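Side-chain contacts in MymaA.19257.a.B3 (Mycobacterium marinum, PDB 6Q10), which is of unknown function but, as the soluble domain of a membrane-linked secreted protein of the LytR_C family, is probably tied to the cell envelope: residues N36-R40 with G41-A45; D103-A106 with D107-D111; A122-D125 with D126-A129. All blocks are in the same frame, centred on the assembly; numbering follows the deposited sequence. Where two conformers were deposited one is given.

Contact 1. Residues N36-R40 with G41-A45; sequences NASGR and GGQAA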
loop_
_atom_site.group_PDB
_atom_site.type_symbol
_atom_site.label_atom_id
_atom_site.label_comp_id
_atom_site.label_asym_id
_atom_site.label_seq_id
_atom_site.Cartn_x
_atom_site.Cartn_y
_atom_site.Cartn_z
ATOM N N ASN A 36 -8.982 -8.385 -3.535
ATOM C CA ASN A 36 -9.840 -7.905 -4.616
ATOM C C ASN A 36 -11.177 -7.450 -4.044
ATOM O O ASN A 36 -11.943 -8.268 -3.524
ATOM C CB ASN A 36 -10.050 -9.031 -5.634
ATOM C CG ASN A 36 -10.920 -8.620 -6.813
ATOM O OD1 ASN A 36 -11.960 -7.975 -6.651
ATOM N ND2 ASN A 36 -10.487 -8.996 -8.017
ATOM N N ALA A 37 -11.472 -6.161 -4.163
ATOM C CA ALA A 37 -12.807 -5.637 -3.921
ATOM C C ALA A 37 -13.274 -4.871 -5.146
ATOM O O ALA A 37 -14.093 -3.957 -5.035
ATOM C CB ALA A 37 -12.846 -4.756 -2.673
ATOM N N SER A 38 -12.698 -5.190 -6.310
ATOM C CA SER A 38 -12.902 -4.415 -7.526
ATOM C C SER A 38 -13.874 -5.063 -8.486
ATOM O O SER A 38 -14.429 -4.372 -9.343
ATOM C CB SER A 38 -11.573 -4.230 -8.266
ATOM O OG SER A 38 -11.176 -5.488 -8.817
ATOM N N GLY A 39 -14.051 -6.370 -8.396
ATOM C CA GLY A 39 -14.871 -7.070 -9.354
ATOM C C GLY A 39 -14.168 -7.398 -10.649
ATOM O O GLY A 39 -14.799 -7.956 -11.548
ATOM N N ARG A 40 -12.875 -7.095 -10.755
ATOM C CA ARG A 40 -12.098 -7.369 -11.961
ATOM C C ARG A 40 -11.298 -8.643 -11.730
ATOM O O ARG A 40 -10.385 -8.659 -10.895
ATOM C CB ARG A 40 -11.191 -6.187 -12.287
ATOM C CG ARG A 40 -11.993 -4.980 -12.688
ATOM C CD ARG A 40 -11.173 -3.706 -12.704
ATOM N NE ARG A 40 -12.026 -2.572 -12.360
ATOM C CZ ARG A 40 -12.969 -2.080 -13.158
ATOM N NH1 ARG A 40 -13.177 -2.614 -14.358
ATOM N NH2 ARG A 40 -13.707 -1.051 -12.761
ATOM N N GLY A 41 -11.642 -9.693 -12.475
ATOM C CA GLY A 41 -11.046 -10.993 -12.224
ATOM C C GLY A 41 -9.536 -10.954 -12.373
ATOM O O GLY A 41 -8.992 -10.312 -13.277
ATOM N N GLY A 42 -8.855 -11.633 -11.456
ATOM C CA GLY A 42 -7.411 -11.727 -11.477
ATOM C C GLY A 42 -6.674 -10.466 -11.086
ATOM O O GLY A 42 -5.435 -10.473 -11.068
ATOM N N GLN A 43 -7.371 -9.384 -10.730
ATOM C CA GLN A 43 -6.647 -8.141 -10.481
ATOM C C GLN A 43 -5.758 -8.224 -9.247
ATOM O O GLN A 43 -4.662 -7.648 -9.236
ATOM C CB GLN A 43 -7.591 -6.962 -10.342
ATOM C CG GLN A 43 -6.812 -5.665 -10.413
ATOM C CD GLN A 43 -7.706 -4.463 -10.429
ATOM O OE1 GLN A 43 -8.790 -4.481 -9.846
ATOM N NE2 GLN A 43 -7.258 -3.404 -11.088
ATOM N N ALA A 44 -6.208 -8.886 -8.183
ATOM C CA ALA A 44 -5.338 -8.980 -7.012
ATOM C C ALA A 44 -4.074 -9.763 -7.331
ATOM O O ALA A 44 -2.990 -9.389 -6.875
ATOM C CB ALA A 44 -6.063 -9.594 -5.811
ATOM N N ALA A 45 -4.186 -10.840 -8.106
ATOM C CA ALA A 45 -2.999 -11.598 -8.481
ATOM C C ALA A 45 -2.061 -10.755 -9.338
ATOM O O ALA A 45 -0.835 -10.836 -9.184
ATOM C CB ALA A 45 -3.400 -12.880 -9.219
#

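Contact 2. Residues D103-A106 with D107-D111; sequences DGRA and DDSVD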
loop_
_atom_site.group_PDB
_atom_site.type_symbol
_atom_site.label_atom_id
_atom_site.label_comp_id
_atom_site.label_asym_id
_atom_site.label_seq_id
_atom_site.Cartn_x
_atom_site.Cartn_y
_atom_site.Cartn_z
ATOM N N ASP A 103 -6.766 -0.893 11.568
ATOM C CA ASP A 103 -7.868 -1.728 12.023
ATOM C C ASP A 103 -7.542 -2.453 13.317
ATOM O O ASP A 103 -8.319 -3.296 13.752
ATOM C CB ASP A 103 -8.303 -2.703 10.918
ATOM C CG ASP A 103 -7.271 -3.790 10.613
ATOM O OD1 ASP A 103 -6.169 -3.831 11.216
ATOM O OD2 ASP A 103 -7.593 -4.631 9.749
ATOM N N GLY A 104 -6.441 -2.098 13.962
ATOM C CA GLY A 104 -6.162 -2.595 15.282
ATOM C C GLY A 104 -5.571 -3.980 15.320
ATOM O O GLY A 104 -5.431 -4.536 16.414
ATOM N N ARG A 105 -5.226 -4.555 14.174
ATOM C CA ARG A 105 -4.645 -5.893 14.191
ATOM C C ARG A 105 -3.313 -5.890 14.940
ATOM O O ARG A 105 -2.602 -4.879 14.982
ATOM C CB ARG A 105 -4.454 -6.420 12.765
ATOM C CG ARG A 105 -3.303 -5.729 11.990
ATOM C CD ARG A 105 -3.225 -6.226 10.566
ATOM N NE ARG A 105 -4.386 -5.778 9.802
ATOM C CZ ARG A 105 -4.609 -6.121 8.542
ATOM N NH1 ARG A 105 -3.758 -6.925 7.914
ATOM N NH2 ARG A 105 -5.716 -5.709 7.935
ATOM N N ALA A 106 -2.962 -7.053 15.499
ATOM C CA ALA A 106 -1.803 -7.145 16.377
ATOM C C ALA A 106 -0.521 -7.507 15.645
ATOM O O ALA A 106 0.560 -7.326 16.213
ATOM C CB ALA A 106 -2.045 -8.164 17.496
ATOM N N ASP A 107 -0.604 -7.999 14.408
ATOM C CA ASP A 107 0.592 -8.388 13.673
ATOM C C ASP A 107 0.992 -7.291 12.689
ATOM O O ASP A 107 0.387 -6.217 12.626
ATOM C CB ASP A 107 0.382 -9.740 12.979
ATOM C CG ASP A 107 -0.568 -9.685 11.772
ATOM O OD1 ASP A 107 -0.845 -8.620 11.227
ATOM O OD2 ASP A 107 -1.031 -10.758 11.335
ATOM N N ASP A 108 2.025 -7.564 11.897
ATOM C CA ASP A 108 2.586 -6.554 11.016
ATOM C C ASP A 108 2.114 -6.698 9.573
ATOM O O ASP A 108 2.694 -6.080 8.675
ATOM C CB ASP A 108 4.122 -6.592 11.097
ATOM C CG ASP A 108 4.695 -7.938 10.731
ATOM O OD1 ASP A 108 3.938 -8.877 10.415
ATOM O OD2 ASP A 108 5.932 -8.075 10.773
ATOM N N SER A 109 1.077 -7.496 9.336
ATOM C CA SER A 109 0.587 -7.670 7.985
ATOM C C SER A 109 -0.177 -6.430 7.551
ATOM O O SER A 109 -0.719 -5.670 8.368
ATOM C CB SER A 109 -0.330 -8.883 7.893
ATOM O OG SER A 109 -1.516 -8.679 8.656
ATOM N N VAL A 110 -0.227 -6.242 6.239
ATOM C CA VAL A 110 -0.923 -5.112 5.639
ATOM C C VAL A 110 -1.754 -5.612 4.463
ATOM O O VAL A 110 -1.264 -6.403 3.645
ATOM C CB VAL A 110 0.104 -4.070 5.177
ATOM C CG1 VAL A 110 -0.596 -2.968 4.391
ATOM C CG2 VAL A 110 0.851 -3.501 6.397
ATOM N N ASP A 111 -3.011 -5.156 4.374
ATOM C CA ASP A 111 -3.868 -5.498 3.245
ATOM C C ASP A 111 -3.967 -4.305 2.299
ATOM O O ASP A 111 -4.386 -3.228 2.720
ATOM C CB ASP A 111 -5.263 -5.886 3.724
ATOM C CG ASP A 111 -5.257 -7.069 4.701
ATOM O OD1 ASP A 111 -4.318 -7.876 4.650
ATOM O OD2 ASP A 111 -6.188 -7.186 5.519
HETATM O O HOH W 1 -0.053 -4.141 15.128
#

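Contact 3. Residues A122-D125 with D126-A129; sequences AHND and DIDA. With EDO (1,2-ethanediol), chain C.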
loop_
_atom_site.group_PDB
_atom_site.type_symbol
_atom_site.label_atom_id
_atom_site.label_comp_id
_atom_site.label_asym_id
_atom_site.label_seq_id
_atom_site.Cartn_x
_atom_site.Cartn_y
_atom_site.Cartn_z
ATOM N N ALA A 122 1.263 3.029 -9.021
ATOM C CA ALA A 122 1.828 4.300 -9.437
ATOM C C ALA A 122 3.331 4.180 -9.586
ATOM O O ALA A 122 3.992 3.463 -8.828
ATOM C CB ALA A 122 1.510 5.401 -8.424
ATOM N N HIS A 123 3.869 4.910 -10.557
ATOM C CA HIS A 123 5.314 4.981 -10.705
ATOM C C HIS A 123 5.679 6.273 -11.414
ATOM O O HIS A 123 4.970 6.736 -12.317
ATOM C CB HIS A 123 5.877 3.769 -11.463
ATOM C CG HIS A 123 5.620 3.799 -12.936
ATOM N ND1 HIS A 123 6.523 4.325 -13.836
ATOM C CD2 HIS A 123 4.570 3.361 -13.668
ATOM C CE1 HIS A 123 6.038 4.213 -15.060
ATOM N NE2 HIS A 123 4.854 3.633 -14.986
ATOM N N ASN A 124 6.785 6.846 -10.984
ATOM C CA ASN A 124 7.341 8.043 -11.589
ATOM C C ASN A 124 8.756 8.148 -11.039
ATOM O O ASN A 124 9.182 7.294 -10.263
ATOM C CB ASN A 124 6.486 9.287 -11.321
ATOM C CG ASN A 124 6.304 9.580 -9.847
ATOM O OD1 ASN A 124 7.232 9.460 -9.045
ATOM N ND2 ASN A 124 5.083 9.945 -9.472
ATOM N N ASP A 125 9.485 9.184 -11.453
ATOM C CA ASP A 125 10.873 9.296 -11.016
ATOM C C ASP A 125 10.966 9.447 -9.498
ATOM O O ASP A 125 11.868 8.882 -8.866
ATOM C CB ASP A 125 11.566 10.459 -11.728
ATOM C CG ASP A 125 11.915 10.133 -13.171
ATOM O OD1 ASP A 125 11.775 8.954 -13.573
ATOM O OD2 ASP A 125 12.347 11.056 -13.888
ATOM N N ASP A 126 10.056 10.206 -8.890
ATOM C CA ASP A 126 10.117 10.385 -7.438
ATOM C C ASP A 126 9.853 9.067 -6.705
ATOM O O ASP A 126 10.584 8.698 -5.773
ATOM C CB ASP A 126 9.104 11.442 -6.990
ATOM C CG ASP A 126 9.467 12.849 -7.447
ATOM O OD1 ASP A 126 10.622 13.090 -7.879
ATOM O OD2 ASP A 126 8.563 13.716 -7.398
ATOM N N ILE A 127 8.771 8.366 -7.070
ATOM C CA ILE A 127 8.467 7.099 -6.422
ATOM C C ILE A 127 9.619 6.125 -6.614
ATOM O O ILE A 127 10.047 5.444 -5.679
ATOM C CB ILE A 127 7.146 6.526 -6.979
ATOM C CG1 ILE A 127 5.955 7.400 -6.534
ATOM C CG2 ILE A 127 7.000 5.079 -6.590
ATOM C CD1 ILE A 127 4.665 7.145 -7.322
ATOM N N ASP A 128 10.153 6.049 -7.838
ATOM C CA ASP A 128 11.239 5.117 -8.110
ATOM C C ASP A 128 12.460 5.440 -7.267
ATOM O O ASP A 128 13.140 4.527 -6.785
ATOM C CB ASP A 128 11.582 5.133 -9.592
ATOM C CG ASP A 128 10.485 4.515 -10.449
ATOM O OD1 ASP A 128 9.407 4.163 -9.909
ATOM O OD2 ASP A 128 10.698 4.389 -11.675
ATOM N N ALA A 129 12.750 6.733 -7.079
ATOM C CA ALA A 129 13.858 7.127 -6.216
ATOM C C ALA A 129 13.641 6.645 -4.794
ATOM O O ALA A 129 14.550 6.084 -4.167
ATOM C CB ALA A 129 14.046 8.643 -6.260
HETATM C C1 EDO C . 14.385 13.730 -7.848
HETATM O O1 EDO C . 14.599 14.452 -9.067
HETATM C C2 EDO C . 14.046 12.269 -8.143
HETATM O O2 EDO C . 12.952 12.200 -9.063
HETATM O O HOH W 2 8.788 5.273 -13.525
HETATM O O HOH W 3 12.982 6.363 -12.593
#

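Contact 1. Residues N36-R40 with G41-A45
Gln43 lays its side chain alongside that of Arg40, both running the same way, and ends on the hydroxyl of Ser38. The stretch is the strand-turn-helix connection between strand 32-36 and helix 43-54 of the LytR_C domain, closed by a type II beta turn from Arg40 to Gln43. In that turn Gln43 N donates to Arg40 O at 3.1 Å, and Gly42, with the positive phi that glycine tolerates well, takes the N-cap position.

Gln43 reaches the loop because its chain leaves CB opposite the backbone N (chi1 -167°) and stays extended. Ser38 OG donates to Gln43 OE1 at 2.8 Å, in the plane of the amide. The same hydroxyl accepts from Arg40 N in an ST turn; a serine, small and able to do both, suits this buried position beneath an exposed bend. Gln43 NE2 donates to Phe118 O. Toward Gln43, Arg40 offers its aliphatic part, CD lying 3.8 Å from Gln43 OE1; its guanidinium, 80° from the amide plane, turns elsewhere, Arg40 NH2 donating to Thr116 O.

In the conformer described, Asn36 CB lies 4.0 Å from Ala44 CB, a methyl small enough to sit between Asn36 and Ala61 of strand 60-63. Asn36 ND2 gives a weak bond of 2.9 Å to Arg40 O, the oxygen that also receives Gln43 N. Asn36 OD1 accepts twice, making an Asx turn and an Asx motif: Gly39 N reaches it in plane on a lone pair, whereas Ser38 N, 2.9 Å from Asn36 OD1, comes from 43° above the carbonyl plane.

Contact 2. Residues D103-A106 with D107-D111
Arg105 starts its reach towards Ser109 and Asp111 at CB, from which CG is set between the backbone N and the carbonyl carbon (chi1 72°). This turns the chain into the inside of the 103-111 loop, between Asp103 on one hand and Asp107 and Ser109 on the other. CG passes near Asp107 O and OD1, and Arg105 CD comes within 3.4 Å of both Asp107 OD1 and Ser109 O. A bend at chi3 then presents the guanidinium edge-on to three acceptor residues.

Arg105 NE donates almost straight to Asp103 OD1 at 3.0 Å, on the syn lone pair, and Arg105 NH2 meets Asp103 OD2 at 2.8 Å, a side-on two-nitrogen grip. Arg105 NH2 also bridges to Asp111 OD2 at 2.9 Å, but there it arrives from well above the carboxylate plane, 67° out of it. Arg105 NH1 gives its better bond to Ser109 OG at 2.9 Å and a long, weak one to Asp111 OD1. An arginine suits this place because its planar head can serve several acceptors at once; it probably also eases the repulsion between the two aspartates it joins.

Asx turns fix two of the acceptors: Asp103 directly, its OD1 taking Arg105 N as well as NE, and Ser109 through Asp107, whose OD1 receives Ser109 N and, at 2.7 Å, Ser109 OG from the same face of its plane. Asp111 has a second salt bridge, to Arg33.

The network ties together the connection from strand 99-102 to strand 110-114, separated in the sheet by strand 76-80. Arg105 rests on Arg79 of that intervening strand, while Arg33 belongs to the neighbouring strand 32-36.

Contact 3. Residues A122-D125 with D126-A129
Asn124 meets Ile127 twice, by its amide oxygen and by its carbon skeleton. As the N-cap of helix 125-132 it turns OD1 onto Ile127 N, a nearly linear bond of 2.7 Å (174° at the hydrogen), while its side chain crosses that of Ile127 at about a right angle and Asn124 ND2 lies 3.6 Å from Ile127 CD1. A chi1 of 59° folds the amide back over the first turn, a place asparagine fills well because its short chain ends in a carbonyl. Ile127 CD1 also packs on Ala122 CB at 3.8 Å, an apolar touch before the cap.

This shell is positioned by the backbone bonds Asp128 N to Asn124 O and Ala129 N to Asp125 O, which begin the helix, and by helix 144-153, whose Ile150 touches Ile127 and whose Lys149 pairs with Asp126 OD2. On the solvent side, a water joins Asp125 OD1 to Asp128 OD2, and Asp126 OD1 accepts from 1,2-ethanediol, probably from the crystallisation liquor, at 2.8 Å from EDO O2.

Three aspartates thus crowd the first turn: the positive helix end, and for Asp126 the Lys149 salt bridge, would probably favour their ionised forms, while mutual repulsion would offset this in part.

The three contacts come in series along the chain, each at a bend entering a helix or strand. Contact 1 joins strand 32-36 to helix 43-54, contact 2 leads into strand 110-114, and contact 3 opens helix 125-132, the next regular element after that strand. Strands 32-36 and 110-114 are parallel neighbours in the mixed sheet, so contacts 1 and 2 border the same sheet, at the end of one strand and the start of its neighbour, with centres 21 Å apart. Contact 3 lies 24 Å from contact 1 and 26 Å from contact 2, centre to centre. None touches another; each shapes its own connection in one compact soluble domain.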